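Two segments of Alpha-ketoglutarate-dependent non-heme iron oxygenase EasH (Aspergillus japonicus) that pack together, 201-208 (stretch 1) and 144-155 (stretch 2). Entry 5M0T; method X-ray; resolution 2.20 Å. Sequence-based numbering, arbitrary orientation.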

ATOM      1  N   ALA A 201       8.142 -25.977  -5.029  1.00 35.26           N
ATOM      2  CA  ALA A 201       7.975 -24.552  -5.266  1.00 34.06           C
ATOM      3  C   ALA A 201       9.319 -23.915  -5.430  1.00 34.16           C
ATOM      4  O   ALA A 201      10.255 -24.294  -4.738  1.00 34.93           O
ATOM      5  CB  ALA A 201       7.239 -23.903  -4.125  1.00 33.48           C
ATOM      6  N   VAL A 202       9.441 -22.976  -6.374  1.00 34.14           N
ATOM      7  CA  VAL A 202      10.653 -22.175  -6.461  1.00 33.70           C
ATOM      8  C   VAL A 202      10.364 -20.870  -5.699  1.00 33.53           C
ATOM      9  O   VAL A 202       9.356 -20.205  -5.946  1.00 31.69           O
ATOM     10  CB  VAL A 202      11.183 -21.999  -7.910  1.00 34.39           C
ATOM     11  CG1 VAL A 202      10.258 -21.166  -8.801  1.00 33.97           C
ATOM     12  CG2 VAL A 202      12.567 -21.362  -7.886  1.00 34.39           C
ATOM     13  N   LEU A 203      11.236 -20.553  -4.737  1.00 33.61           N
ATOM     14  CA  LEU A 203      11.075 -19.407  -3.842  1.00 34.49           C
ATOM     15  C   LEU A 203      12.111 -18.341  -4.192  1.00 36.50           C
ATOM     16  O   LEU A 203      13.301 -18.637  -4.169  1.00 39.78           O
ATOM     17  CB  LEU A 203      11.295 -19.845  -2.391  1.00 36.87           C
ATOM     18  CG  LEU A 203      11.031 -18.770  -1.344  1.00 38.49           C
ATOM     19  CD1 LEU A 203       9.542 -18.496  -1.237  1.00 40.09           C
ATOM     20  CD2 LEU A 203      11.625 -19.145   0.006  1.00 41.60           C
ATOM     21  N   PHE A 204      11.670 -17.118  -4.509  1.00 35.10           N
ATOM     22  CA  PHE A 204      12.594 -16.015  -4.801  1.00 33.07           C
ATOM     23  C   PHE A 204      12.082 -14.666  -4.299  1.00 31.90           C
ATOM     24  O   PHE A 204      10.880 -14.445  -4.203  1.00 30.18           O
ATOM     25  CB  PHE A 204      12.960 -15.962  -6.285  1.00 34.67           C
ATOM     26  CG  PHE A 204      11.781 -15.931  -7.222  1.00 35.02           C
ATOM     27  CD1 PHE A 204      11.214 -14.720  -7.612  1.00 35.84           C
ATOM     28  CD2 PHE A 204      11.249 -17.108  -7.735  1.00 36.14           C
ATOM     29  CE1 PHE A 204      10.130 -14.690  -8.481  1.00 34.74           C
ATOM     30  CE2 PHE A 204      10.159 -17.079  -8.615  1.00 36.97           C
ATOM     31  CZ  PHE A 204       9.607 -15.874  -8.991  1.00 34.82           C
ATOM     32  N   THR A 205      13.012 -13.780  -3.942  1.00 31.10           N
ATOM     33  CA  THR A 205      12.667 -12.430  -3.538  1.00 30.60           C
ATOM     34  C   THR A 205      12.353 -11.585  -4.762  1.00 31.69           C
ATOM     35  O   THR A 205      12.661 -11.974  -5.881  1.00 32.75           O
ATOM     36  CB  THR A 205      13.819 -11.719  -2.811  1.00 31.97           C
ATOM     37  OG1 THR A 205      14.862 -11.395  -3.748  1.00 29.72           O
ATOM     38  CG2 THR A 205      14.352 -12.588  -1.613  1.00 32.08           C
ATOM     39  N   GLY A 206      11.803 -10.399  -4.529  1.00 30.33           N
ATOM     40  CA  GLY A 206      11.523  -9.444  -5.588  1.00 30.67           C
ATOM     41  C   GLY A 206      12.763  -8.826  -6.213  1.00 31.22           C
ATOM     42  O   GLY A 206      12.628  -8.012  -7.113  1.00 31.61           O
ATOM     43  N   LYS A 207      13.956  -9.187  -5.727  1.00 29.44           N
ATOM     44  CA  LYS A 207      15.210  -8.666  -6.224  1.00 28.77           C
ATOM     45  C   LYS A 207      15.934  -9.622  -7.144  1.00 28.29           C
ATOM     46  O   LYS A 207      16.951  -9.267  -7.684  1.00 28.24           O
ATOM     47  CB  LYS A 207      16.103  -8.302  -5.043  1.00 29.12           C
ATOM     48  CG  LYS A 207      15.496  -7.202  -4.206  1.00 29.64           C
ATOM     49  CD  LYS A 207      16.337  -6.900  -2.988  1.00 29.79           C
ATOM     50  CE  LYS A 207      17.205  -5.707  -3.156  1.00 31.13           C
ATOM     51  NZ  LYS A 207      17.725  -5.271  -1.836  1.00 31.84           N
ATOM     52  N   THR A 208      15.395 -10.818  -7.338  1.00 28.05           N
ATOM     53  CA  THR A 208      16.048 -11.852  -8.114  1.00 27.99           C
ATOM     54  C   THR A 208      15.462 -11.908  -9.524  1.00 28.77           C
ATOM     55  O   THR A 208      14.240 -11.978  -9.691  1.00 28.64           O
ATOM     56  CB  THR A 208      15.882 -13.206  -7.411  1.00 28.49           C
ATOM     57  OG1 THR A 208      16.454 -13.128  -6.084  1.00 29.22           O
ATOM     58  CG2 THR A 208      16.540 -14.327  -8.189  1.00 28.75           C
TER
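Stretch 2 (144-155) LGRQSPESMLNF

The contact between these two stretches is an antiparallel strand pairing extended at one end by a buried lysine, and it illustrates how a β-ladder can hand over to side-chain capture of backbone carbonyls where the strands stop. Strand 152-155 runs against strand 201-205 with an angle of 170° between their directions and a closest axial approach of 4.7 Å. At the centre, Phe204 and Asn154 form a hydrogen-bonded pair, Asn154 N to Phe204 O at 2.8 Å and Phe204 N to Asn154 O at 3.1 Å. Leu203 faces Phe155 and Thr205 faces Leu153 as non-hydrogen-bonded pairs, and just past the last bridge, Gly206 N donates to Met152 O at 3.0 Å.

Side chains alternate accordingly. On one face Leu203 CD1 lies over the Phe155 ring, 3.4 Å from its centroid, and meets Leu153 CD1 at 3.8 Å; on the other, Asn154 CB covers the Phe204 ring, 3.9 Å from its centroid.

Beyond the strands, a type I turn from Thr205 to Thr208 carries Lys207, whose CB points toward stretch 2. Its NZ donates to Arg146 O and Ser148 O, both at 2.7 Å, gathering carbonyls from the 3-10 segment and the loop after it. Glu150 OE2 packs 3.5 Å from Lys207 CD but stays 4.2 Å from Lys207 NZ, beyond a salt bridge; a water lying 2.6 Å from Glu150 OE2 and 3.1 Å from Lys207 NZ joins the two.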

ATOM      1  N   LEU A 144      15.580   2.583  -6.219  1.00 38.81           N
ATOM      2  CA  LEU A 144      16.619   2.128  -5.295  1.00 37.99           C
ATOM      3  C   LEU A 144      17.457   0.959  -5.811  1.00 36.44           C
ATOM      4  O   LEU A 144      18.625   0.868  -5.474  1.00 36.66           O
ATOM      5  CB  LEU A 144      15.999   1.778  -3.937  1.00 37.07           C
ATOM      6  CG  LEU A 144      15.358   2.973  -3.200  1.00 38.27           C
ATOM      7  CD1 LEU A 144      14.615   2.522  -1.943  1.00 37.73           C
ATOM      8  CD2 LEU A 144      16.402   4.042  -2.873  1.00 39.09           C
ATOM      9  N   GLY A 145      16.880   0.079  -6.622  1.00 35.07           N
ATOM     10  CA  GLY A 145      17.614  -1.051  -7.143  1.00 35.58           C
ATOM     11  C   GLY A 145      18.074  -2.009  -6.044  1.00 34.99           C
ATOM     12  O   GLY A 145      17.276  -2.444  -5.235  1.00 33.38           O
ATOM     13  N   ARG A 146      19.367  -2.325  -6.022  1.00 37.29           N
ATOM     14  CA  ARG A 146      19.946  -3.179  -4.999  1.00 37.82           C
ATOM     15  C   ARG A 146      19.746  -2.638  -3.597  1.00 37.30           C
ATOM     16  O   ARG A 146      19.557  -3.416  -2.684  1.00 35.78           O
ATOM     17  CB  ARG A 146      21.440  -3.398  -5.213  1.00 40.39           C
ATOM     18  CG  ARG A 146      21.979  -4.438  -4.239  1.00 41.62           C
ATOM     19  CD  ARG A 146      23.406  -4.801  -4.534  1.00 43.72           C
ATOM     20  NE  ARG A 146      24.266  -3.632  -4.317  1.00 47.50           N
ATOM     21  CZ  ARG A 146      25.602  -3.635  -4.358  1.00 50.08           C
ATOM     22  NH1 ARG A 146      26.289  -4.754  -4.600  1.00 54.04           N
ATOM     23  NH2 ARG A 146      26.260  -2.506  -4.138  1.00 51.24           N
ATOM     24  N   GLN A 147      19.772  -1.318  -3.431  1.00 38.30           N
ATOM     25  CA  GLN A 147      19.618  -0.698  -2.103  1.00 40.03           C
ATOM     26  C   GLN A 147      18.191  -0.719  -1.571  1.00 39.32           C
ATOM     27  O   GLN A 147      17.936  -0.256  -0.457  1.00 39.87           O
ATOM     28  CB  GLN A 147      20.156   0.746  -2.088  1.00 41.76           C
ATOM     29  CG  GLN A 147      21.660   0.818  -1.888  1.00 45.65           C
ATOM     30  CD  GLN A 147      22.432   0.181  -3.030  1.00 49.00           C
ATOM     31  OE1 GLN A 147      23.157  -0.795  -2.844  1.00 50.19           O
ATOM     32  NE2 GLN A 147      22.249   0.720  -4.232  1.00 53.47           N
ATOM     33  N   SER A 148      17.260  -1.234  -2.362  1.00 38.73           N
ATOM     34  CA  SER A 148      15.878  -1.329  -1.956  1.00 39.63           C
ATOM     35  C   SER A 148      15.715  -2.261  -0.759  1.00 39.88           C
ATOM     36  O   SER A 148      16.398  -3.287  -0.670  1.00 38.63           O
ATOM     37  CB  SER A 148      15.041  -1.860  -3.108  1.00 41.35           C
ATOM     38  OG  SER A 148      13.679  -1.938  -2.753  1.00 51.61           O
ATOM     39  N   PRO A 149      14.794  -1.926   0.157  1.00 37.75           N
ATOM     40  CA  PRO A 149      14.423  -2.914   1.133  1.00 39.24           C
ATOM     41  C   PRO A 149      13.692  -4.066   0.461  1.00 38.06           C
ATOM     42  O   PRO A 149      13.158  -3.894  -0.638  1.00 37.99           O
ATOM     43  CB  PRO A 149      13.492  -2.150   2.067  1.00 38.87           C
ATOM     44  CG  PRO A 149      12.814  -1.207   1.140  1.00 40.43           C
ATOM     45  CD  PRO A 149      13.949  -0.730   0.265  1.00 39.95           C
ATOM     46  N   GLU A 150      13.662  -5.215   1.136  1.00 36.56           N
ATOM     47  CA  GLU A 150      12.938  -6.368   0.654  1.00 36.74           C
ATOM     48  C   GLU A 150      11.473  -5.993   0.661  1.00 36.70           C
ATOM     49  O   GLU A 150      10.970  -5.438   1.646  1.00 40.61           O
ATOM     50  CB  GLU A 150      13.195  -7.593   1.531  1.00 37.44           C
ATOM     51  CG  GLU A 150      14.642  -8.103   1.508  1.00 38.89           C
ATOM     52  CD  GLU A 150      15.078  -8.655   0.147  1.00 38.52           C
ATOM     53  OE1 GLU A 150      14.223  -8.971  -0.718  1.00 39.44           O
ATOM     54  OE2 GLU A 150      16.297  -8.790  -0.065  1.00 38.73           O
ATOM     55  N   SER A 151      10.819  -6.233  -0.471  1.00 33.63           N
ATOM     56  CA  SER A 151       9.420  -5.852  -0.678  1.00 33.40           C
ATOM     57  C   SER A 151       8.519  -7.017  -1.018  1.00 31.64           C
ATOM     58  O   SER A 151       7.359  -6.999  -0.671  1.00 30.78           O
ATOM     59  CB  SER A 151       9.328  -4.827  -1.824  1.00 34.13           C
ATOM     60  OG  SER A 151       9.889  -5.366  -3.001  1.00 32.66           O
ATOM     61  N   MET A 152       9.042  -8.015  -1.716  1.00 32.30           N
ATOM     62  CA  MET A 152       8.242  -9.128  -2.188  1.00 33.75           C
ATOM     63  C   MET A 152       8.935 -10.459  -1.970  1.00 32.75           C
ATOM     64  O   MET A 152      10.164 -10.541  -1.966  1.00 32.98           O
ATOM     65  CB  MET A 152       7.974  -8.968  -3.673  1.00 34.32           C
ATOM     66  CG  MET A 152       7.198  -7.726  -4.027  1.00 37.58           C
ATOM     67  SD  MET A 152       6.999  -7.595  -5.801  1.00 44.37           S
ATOM     68  CE  MET A 152       5.644  -6.431  -5.918  1.00 50.85           C
ATOM     69  N   LEU A 153       8.123 -11.490  -1.798  1.00 32.74           N
ATOM     70  CA  LEU A 153       8.587 -12.863  -1.701  1.00 34.52           C
ATOM     71  C   LEU A 153       7.616 -13.725  -2.500  1.00 34.85           C
ATOM     72  O   LEU A 153       6.437 -13.786  -2.148  1.00 35.02           O
ATOM     73  CB  LEU A 153       8.601 -13.329  -0.239  1.00 33.33           C
ATOM     74  CG  LEU A 153       9.228 -14.697   0.035  1.00 34.74           C
ATOM     75  CD1 LEU A 153      10.586 -14.865  -0.651  1.00 34.15           C
ATOM     76  CD2 LEU A 153       9.349 -14.900   1.542  1.00 34.16           C
ATOM     77  N   ASN A 154       8.119 -14.388  -3.547  1.00 33.90           N
ATOM     78  CA  ASN A 154       7.299 -15.217  -4.445  1.00 36.52           C
ATOM     79  C   ASN A 154       7.465 -16.707  -4.177  1.00 37.54           C
ATOM     80  O   ASN A 154       8.531 -17.262  -4.399  1.00 40.22           O
ATOM     81  CB  ASN A 154       7.654 -14.935  -5.911  1.00 36.68           C
ATOM     82  CG  ASN A 154       6.617 -15.481  -6.885  1.00 40.39           C
ATOM     83  OD1 ASN A 154       5.935 -16.482  -6.618  1.00 40.71           O
ATOM     84  ND2 ASN A 154       6.483 -14.813  -8.024  1.00 38.24           N
ATOM     85  N   PHE A 155       6.394 -17.352  -3.726  1.00 38.36           N
ATOM     86  CA  PHE A 155       6.351 -18.804  -3.594  1.00 38.31           C
ATOM     87  C   PHE A 155       5.705 -19.315  -4.860  1.00 38.17           C
ATOM     88  O   PHE A 155       4.492 -19.259  -4.978  1.00 40.85           O
ATOM     89  CB  PHE A 155       5.500 -19.228  -2.395  1.00 37.71           C
ATOM     90  CG  PHE A 155       6.039 -18.779  -1.061  1.00 37.17           C
ATOM     91  CD1 PHE A 155       5.841 -17.478  -0.622  1.00 34.89           C
ATOM     92  CD2 PHE A 155       6.679 -19.681  -0.210  1.00 36.58           C
ATOM     93  CE1 PHE A 155       6.314 -17.066   0.614  1.00 35.18           C
ATOM     94  CE2 PHE A 155       7.159 -19.275   1.030  1.00 36.08           C
ATOM     95  CZ  PHE A 155       6.973 -17.972   1.444  1.00 35.54           C
TER
HETATM   96  O   HOH W   1      16.625 -10.466  -2.103  1.00 29.23           O
HETATM   97  O   HOH W   2      12.097  -7.802  -2.564  1.00 30.78           O
HETATM   98  O   HOH W   3      18.542  -7.571   0.055  1.00 34.22           O